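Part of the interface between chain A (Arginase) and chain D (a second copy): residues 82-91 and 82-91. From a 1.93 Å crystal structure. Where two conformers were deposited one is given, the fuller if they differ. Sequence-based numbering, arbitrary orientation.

Chain A (82-91) AFAPPRIREA
Chain D, residues 82-91: AFAPPRIREA

Two copies of the same short segment meet in a nearly symmetric, reciprocal clasp in which the phenylalanine of each chain packs against Pro86, Arg87 and Glu90 of the other, and no hydrogen bond crosses between the stretches. The two arginase segments have the same backbone plan: residues 82-83 finish a 3-10 segment, and an alpha-helix runs on through residue 91. Phe83 has phi/psi of -96/6 in chain A and -95/1 in chain D; from residue 85 onward the values are helical, phi -52 to -70 and psi -29 to -50. Within each helix, the N atoms of Ile88, Arg89, Glu90 and Ala91 donate hydrogen bonds to the O atoms of Ala84, Pro85, Pro86 and Arg87, at 2.9 to 3.2 Å.

The register is reciprocal, the helices running in roughly opposite directions. The CA atoms of Phe83(A) and Pro86(D) lie 7.7 Å apart, and those of Pro86(A) and Phe83(D) 7.6 Å, so each phenylalanine sits across from the first turn of the partner helix. Both Phe83 side chains leave the backbone toward the other stretch with chi1 m (-54° in A, -61° in D) and chi2 near -60° (-66° and -61°). They dominate the 405 Å² buried between the stretches, giving up 106 Å² in A and 112 Å² in D.

Each ring is met by three kinds of group. Pro86, with a C-gamma exo ring, offers a compact apolar surface: CB of Pro86(D) is 3.7 Å from CE1 of Phe83(A), and CB of Pro86(A) is 3.6 Å from CE1 of Phe83(D), there at the ring edge. Its early place in the helix suits a residue lacking an amide hydrogen. Arg87 starts sideways, but its end comes nearer and its aliphatic part covers a ring face. CD of Arg87(D) stands 3.8 Å from the centroid of the Phe83(A) ring, 5° off the normal, and CD of Arg87(A) stands 3.9 Å from that of Phe83(D), 7° off. These are CH-pi contacts; CZ of Arg87(D) is 5.7 Å from the centroid of the Phe83(A) ring, and CZ of Arg87(A) is 5.7 Å from that of Phe83(D), at most a weak cation-pi attraction.

The arginines begin alike, chi1 and chi2 both m, then diverge: chi3 is t (-150°) with chi4 100° in Arg87(A), but m (-52°) with chi4 -96° in the given one of two deposited conformers of Arg87(D). NH1 of Arg87(A) lies 4.4 Å from NH2 of Arg87(D), a close approach of like charges that contributes no attraction.

Glu90, one turn after Pro86, points toward the partner with chi1 and chi2 t, chi3 being 56° in A and -108° in D. OE1 of Glu90(A) reaches within 3.6 Å of CE2 of Phe83(D), and OE2 of Glu90(D) comes equally near CE2 of Phe83(A). Both oxygens are hydrogen-bonded elsewhere in the structure. The rule is economical: residues 86, 87 and 90 form one helical patch that receives an aromatic ring, while Ala84, Pro85 and Ile88 lie out of reach.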

ATOM      1  N   ALA A  82      13.703   7.080 -14.561  1.00 24.25           N
ATOM      2  CA  ALA A  82      15.010   7.721 -14.339  1.00 24.57           C
ATOM      3  C   ALA A  82      15.701   7.032 -13.159  1.00 25.25           C
ATOM      4  O   ALA A  82      16.951   7.089 -13.125  1.00 26.18           O
ATOM      5  CB  ALA A  82      14.807   9.202 -14.081  1.00 25.07           C
ATOM      6  N   PHE A  83      14.954   6.490 -12.170  1.00 23.69           N
ATOM      7  CA  PHE A  83      15.602   5.943 -10.951  1.00 23.49           C
ATOM      8  C   PHE A  83      15.829   4.432 -11.044  1.00 22.53           C
ATOM      9  O   PHE A  83      16.219   3.814 -10.021  1.00 22.81           O
ATOM     10  CB  PHE A  83      14.755   6.235  -9.711  1.00 24.09           C
ATOM     11  CG  PHE A  83      14.409   7.688  -9.543  1.00 24.89           C
ATOM     12  CD1 PHE A  83      15.391   8.617  -9.281  1.00 25.17           C
ATOM     13  CD2 PHE A  83      13.099   8.136  -9.711  1.00 25.16           C
ATOM     14  CE1 PHE A  83      15.056   9.957  -9.137  1.00 26.04           C
ATOM     15  CE2 PHE A  83      12.791   9.481  -9.653  1.00 25.16           C
ATOM     16  CZ  PHE A  83      13.764  10.387  -9.329  1.00 25.65           C
ATOM     17  N   ALA A  84      15.551   3.812 -12.181  1.00 21.58           N
ATOM     18  CA  ALA A  84      15.603   2.336 -12.306  1.00 21.55           C
ATOM     19  C   ALA A  84      17.032   1.786 -12.218  1.00 21.56           C
ATOM     20  O   ALA A  84      17.278   0.786 -11.562  1.00 21.84           O
ATOM     21  CB  ALA A  84      14.863   1.935 -13.554  1.00 21.37           C
ATOM     22  N   PRO A  85      18.065   2.311 -12.892  1.00 21.55           N
ATOM     23  CA  PRO A  85      19.280   1.505 -13.031  1.00 21.78           C
ATOM     24  C   PRO A  85      19.885   1.023 -11.717  1.00 22.22           C
ATOM     25  O   PRO A  85      20.206  -0.146 -11.583  1.00 22.08           O
ATOM     26  CB  PRO A  85      20.210   2.400 -13.854  1.00 21.82           C
ATOM     27  CG  PRO A  85      19.235   3.245 -14.639  1.00 21.77           C
ATOM     28  CD  PRO A  85      18.135   3.562 -13.652  1.00 21.74           C
ATOM     29  N   PRO A  86      20.088   1.883 -10.708  1.00 23.50           N
ATOM     30  CA  PRO A  86      20.651   1.407  -9.441  1.00 23.79           C
ATOM     31  C   PRO A  86      19.778   0.358  -8.744  1.00 23.66           C
ATOM     32  O   PRO A  86      20.314  -0.498  -8.150  1.00 23.55           O
ATOM     33  CB  PRO A  86      20.755   2.704  -8.622  1.00 23.98           C
ATOM     34  CG  PRO A  86      20.788   3.823  -9.634  1.00 23.95           C
ATOM     35  CD  PRO A  86      19.847   3.353 -10.716  1.00 23.51           C
ATOM     36  N   ARG A  87      18.460   0.477  -8.824  1.00 24.10           N
ATOM     37  CA  ARG A  87      17.508  -0.463  -8.194  1.00 25.36           C
ATOM     38  C   ARG A  87      17.625  -1.855  -8.853  1.00 24.38           C
ATOM     39  O   ARG A  87      17.613  -2.849  -8.157  1.00 24.03           O
ATOM     40  CB  ARG A  87      16.068   0.091  -8.250  1.00 26.81           C
ATOM     41  CG  ARG A  87      15.767   1.332  -7.412  1.00 30.52           C
ATOM     42  CD  ARG A  87      15.531   1.223  -5.880  1.00 33.35           C
ATOM     43  NE  ARG A  87      14.615   2.218  -5.258  1.00 35.14           N
ATOM     44  CZ  ARG A  87      13.311   1.984  -4.931  1.00 35.81           C
ATOM     45  NH1 ARG A  87      12.574   2.929  -4.358  1.00 33.95           N
ATOM     46  NH2 ARG A  87      12.787   0.765  -5.059  1.00 35.18           N
ATOM     47  N   ILE A  88      17.757  -1.921 -10.173  1.00 23.99           N
ATOM     48  CA  ILE A  88      17.984  -3.160 -10.966  1.00 23.38           C
ATOM     49  C   ILE A  88      19.314  -3.799 -10.532  1.00 23.68           C
ATOM     50  O   ILE A  88      19.327  -5.020 -10.228  1.00 21.79           O
ATOM     51  CB  ILE A  88      17.925  -2.852 -12.479  1.00 23.41           C
ATOM     52  CG1 ILE A  88      16.575  -2.300 -12.912  1.00 22.93           C
ATOM     53  CG2 ILE A  88      18.304  -4.099 -13.298  1.00 24.25           C
ATOM     54  CD1 ILE A  88      16.520  -1.865 -14.370  1.00 22.81           C
ATOM     55  N   ARG A  89      20.403  -3.041 -10.449  1.00 25.02           N
ATOM     56  CA  ARG A  89      21.727  -3.652 -10.098  1.00 26.68           C
ATOM     57  C   ARG A  89      21.682  -4.215  -8.670  1.00 27.76           C
ATOM     58  O   ARG A  89      22.303  -5.230  -8.409  1.00 27.10           O
ATOM     59  CB  ARG A  89      22.869  -2.637 -10.268  1.00 28.83           C
ATOM     60  CG  ARG A  89      23.130  -2.249 -11.725  1.00 30.27           C
ATOM     61  CD  ARG A  89      24.384  -1.397 -11.983  1.00 31.86           C
ATOM     62  NE  ARG A  89      24.347  -0.205 -11.154  1.00 33.73           N
ATOM     63  CZ  ARG A  89      23.926   0.991 -11.538  1.00 34.01           C
ATOM     64  NH1 ARG A  89      23.593   1.201 -12.791  1.00 34.89           N
ATOM     65  NH2 ARG A  89      23.908   1.982 -10.664  1.00 35.35           N
ATOM     66  N   GLU A  90      20.951  -3.583  -7.761  1.00 28.79           N
ATOM     67  CA  GLU A  90      20.767  -4.139  -6.409  1.00 30.56           C
ATOM     68  C   GLU A  90      19.985  -5.444  -6.483  1.00 30.78           C
ATOM     69  O   GLU A  90      20.383  -6.389  -5.791  1.00 29.37           O
ATOM     70  CB  GLU A  90      19.995  -3.211  -5.486  1.00 32.00           C
ATOM     71  CG  GLU A  90      19.947  -3.794  -4.097  1.00 34.64           C
ATOM     72  CD  GLU A  90      19.186  -2.916  -3.150  1.00 39.05           C
ATOM     73  OE1 GLU A  90      17.986  -2.597  -3.451  1.00 41.20           O
ATOM     74  OE2 GLU A  90      19.804  -2.506  -2.147  1.00 44.41           O
ATOM     75  N   ALA A  91      18.912  -5.510  -7.268  1.00 30.16           N
ATOM     76  CA  ALA A  91      18.159  -6.769  -7.391  1.00 31.63           C
ATOM     77  C   ALA A  91      18.983  -7.824  -8.149  1.00 33.70           C
ATOM     78  O   ALA A  91      18.814  -8.974  -7.857  1.00 33.66           O
ATOM     79  CB  ALA A  91      16.828  -6.501  -8.029  1.00 32.94           C
TER
ATOM     80  N   ALA D  82      20.963   4.592   0.315  1.00 26.03           N
ATOM     81  CA  ALA D  82      21.835   4.744  -0.885  1.00 25.91           C
ATOM     82  C   ALA D  82      21.065   5.379  -2.048  1.00 25.09           C
ATOM     83  O   ALA D  82      21.692   6.023  -2.795  1.00 24.65           O
ATOM     84  CB  ALA D  82      22.436   3.417  -1.314  1.00 25.81           C
ATOM     85  N   PHE D  83      19.744   5.203  -2.168  1.00 24.69           N
ATOM     86  CA  PHE D  83      18.969   5.615  -3.360  1.00 24.86           C
ATOM     87  C   PHE D  83      18.344   7.016  -3.184  1.00 24.21           C
ATOM     88  O   PHE D  83      17.686   7.488  -4.121  1.00 23.08           O
ATOM     89  CB  PHE D  83      17.870   4.584  -3.619  1.00 26.07           C
ATOM     90  CG  PHE D  83      18.397   3.204  -3.900  1.00 27.17           C
ATOM     91  CD1 PHE D  83      19.207   2.978  -4.991  1.00 28.95           C
ATOM     92  CD2 PHE D  83      18.156   2.156  -3.041  1.00 28.53           C
ATOM     93  CE1 PHE D  83      19.748   1.728  -5.257  1.00 29.51           C
ATOM     94  CE2 PHE D  83      18.674   0.894  -3.302  1.00 30.57           C
ATOM     95  CZ  PHE D  83      19.466   0.677  -4.428  1.00 30.56           C
ATOM     96  N   ALA D  84      18.595   7.658  -2.031  1.00 22.75           N
ATOM     97  CA  ALA D  84      17.883   8.860  -1.552  1.00 21.82           C
ATOM     98  C   ALA D  84      18.224  10.128  -2.319  1.00 21.00           C
ATOM     99  O   ALA D  84      17.264  10.830  -2.609  1.00 20.62           O
ATOM    100  CB  ALA D  84      18.094   9.079  -0.082  1.00 21.58           C
ATOM    101  N   PRO D  85      19.508  10.510  -2.609  1.00 20.36           N
ATOM    102  CA  PRO D  85      19.807  11.832  -3.117  1.00 20.48           C
ATOM    103  C   PRO D  85      18.961  12.204  -4.325  1.00 21.20           C
ATOM    104  O   PRO D  85      18.324  13.256  -4.301  1.00 21.28           O
ATOM    105  CB  PRO D  85      21.330  11.802  -3.352  1.00 20.13           C
ATOM    106  CG  PRO D  85      21.820  10.784  -2.330  1.00 20.06           C
ATOM    107  CD  PRO D  85      20.756   9.731  -2.442  1.00 20.42           C
ATOM    108  N   PRO D  86      18.847  11.366  -5.385  1.00 21.53           N
ATOM    109  CA  PRO D  86      18.129  11.799  -6.573  1.00 21.91           C
ATOM    110  C   PRO D  86      16.628  11.919  -6.303  1.00 22.23           C
ATOM    111  O   PRO D  86      15.966  12.786  -6.904  1.00 22.57           O
ATOM    112  CB  PRO D  86      18.401  10.707  -7.617  1.00 22.67           C
ATOM    113  CG  PRO D  86      19.553   9.903  -7.056  1.00 22.44           C
ATOM    114  CD  PRO D  86      19.473  10.047  -5.544  1.00 21.88           C
ATOM    115  N   ARG D  87      16.107  11.128  -5.372  1.00 21.81           N
ATOM    116  CA  ARG D  87      14.673  11.232  -4.972  0.50 22.09           C
ATOM    117  C   ARG D  87      14.452  12.552  -4.244  1.00 21.64           C
ATOM    118  O   ARG D  87      13.334  13.119  -4.354  1.00 20.49           O
ATOM    119  CB  ARG D  87      14.249  10.080  -4.048  0.50 22.49           C
ATOM    120  CG  ARG D  87      14.172   8.733  -4.754  0.50 23.22           C
ATOM    121  CD  ARG D  87      13.083   8.710  -5.825  0.50 23.62           C
ATOM    122  NE  ARG D  87      11.822   9.162  -5.265  0.50 24.14           N
ATOM    123  CZ  ARG D  87      10.875   8.358  -4.810  0.50 24.82           C
ATOM    124  NH1 ARG D  87       9.777   8.868  -4.296  0.50 24.79           N
ATOM    125  NH2 ARG D  87      11.034   7.039  -4.867  0.50 25.59           N
ATOM    126  N   ILE D  88      15.454  12.987  -3.479  1.00 22.18           N
ATOM    127  CA  ILE D  88      15.344  14.231  -2.655  1.00 22.59           C
ATOM    128  C   ILE D  88      15.328  15.417  -3.636  1.00 22.81           C
ATOM    129  O   ILE D  88      14.379  16.218  -3.602  1.00 22.61           O
ATOM    130  CB  ILE D  88      16.428  14.333  -1.552  1.00 22.86           C
ATOM    131  CG1 ILE D  88      16.262  13.257  -0.465  1.00 23.55           C
ATOM    132  CG2 ILE D  88      16.402  15.712  -0.915  1.00 22.64           C
ATOM    133  CD1 ILE D  88      17.407  13.164   0.519  1.00 23.25           C
ATOM    134  N   ARG D  89      16.240  15.437  -4.593  1.00 23.57           N
ATOM    135  CA  ARG D  89      16.312  16.521  -5.621  1.00 24.85           C
ATOM    136  C   ARG D  89      14.995  16.586  -6.425  1.00 25.25           C
ATOM    137  O   ARG D  89      14.439  17.684  -6.616  1.00 24.88           O
ATOM    138  CB  ARG D  89      17.519  16.330  -6.531  1.00 25.19           C
ATOM    139  CG  ARG D  89      18.823  16.558  -5.790  1.00 26.02           C
ATOM    140  CD  ARG D  89      20.040  16.635  -6.693  1.00 27.06           C
ATOM    141  NE  ARG D  89      20.248  15.329  -7.313  1.00 29.67           N
ATOM    142  CZ  ARG D  89      21.052  14.399  -6.851  1.00 30.89           C
ATOM    143  NH1 ARG D  89      21.772  14.637  -5.782  1.00 31.87           N
ATOM    144  NH2 ARG D  89      21.145  13.228  -7.452  1.00 33.15           N
ATOM    145  N   GLU D  90      14.504  15.468  -6.909  1.00 25.98           N
ATOM    146  CA  GLU D  90      13.192  15.509  -7.600  1.00 27.03           C
ATOM    147  C   GLU D  90      12.138  16.152  -6.676  1.00 25.99           C
ATOM    148  O   GLU D  90      11.346  17.008  -7.153  1.00 25.10           O
ATOM    149  CB  GLU D  90      12.723  14.119  -8.039  1.00 28.97           C
ATOM    150  CG  GLU D  90      11.264  14.163  -8.428  1.00 31.76           C
ATOM    151  CD  GLU D  90      10.728  12.868  -8.959  1.00 34.66           C
ATOM    152  OE1 GLU D  90      10.493  12.838 -10.185  1.00 38.96           O
ATOM    153  OE2 GLU D  90      10.601  11.884  -8.152  1.00 35.97           O
ATOM    154  N   ALA D  91      12.057  15.760  -5.392  1.00 25.81           N
ATOM    155  CA  ALA D  91      11.026  16.333  -4.493  1.00 25.85           C
ATOM    156  C   ALA D  91      11.271  17.845  -4.310  1.00 26.43           C
ATOM    157  O   ALA D  91      10.310  18.574  -4.214  1.00 25.75           O
ATOM    158  CB  ALA D  91      11.001  15.589  -3.199  1.00 26.31           C
TER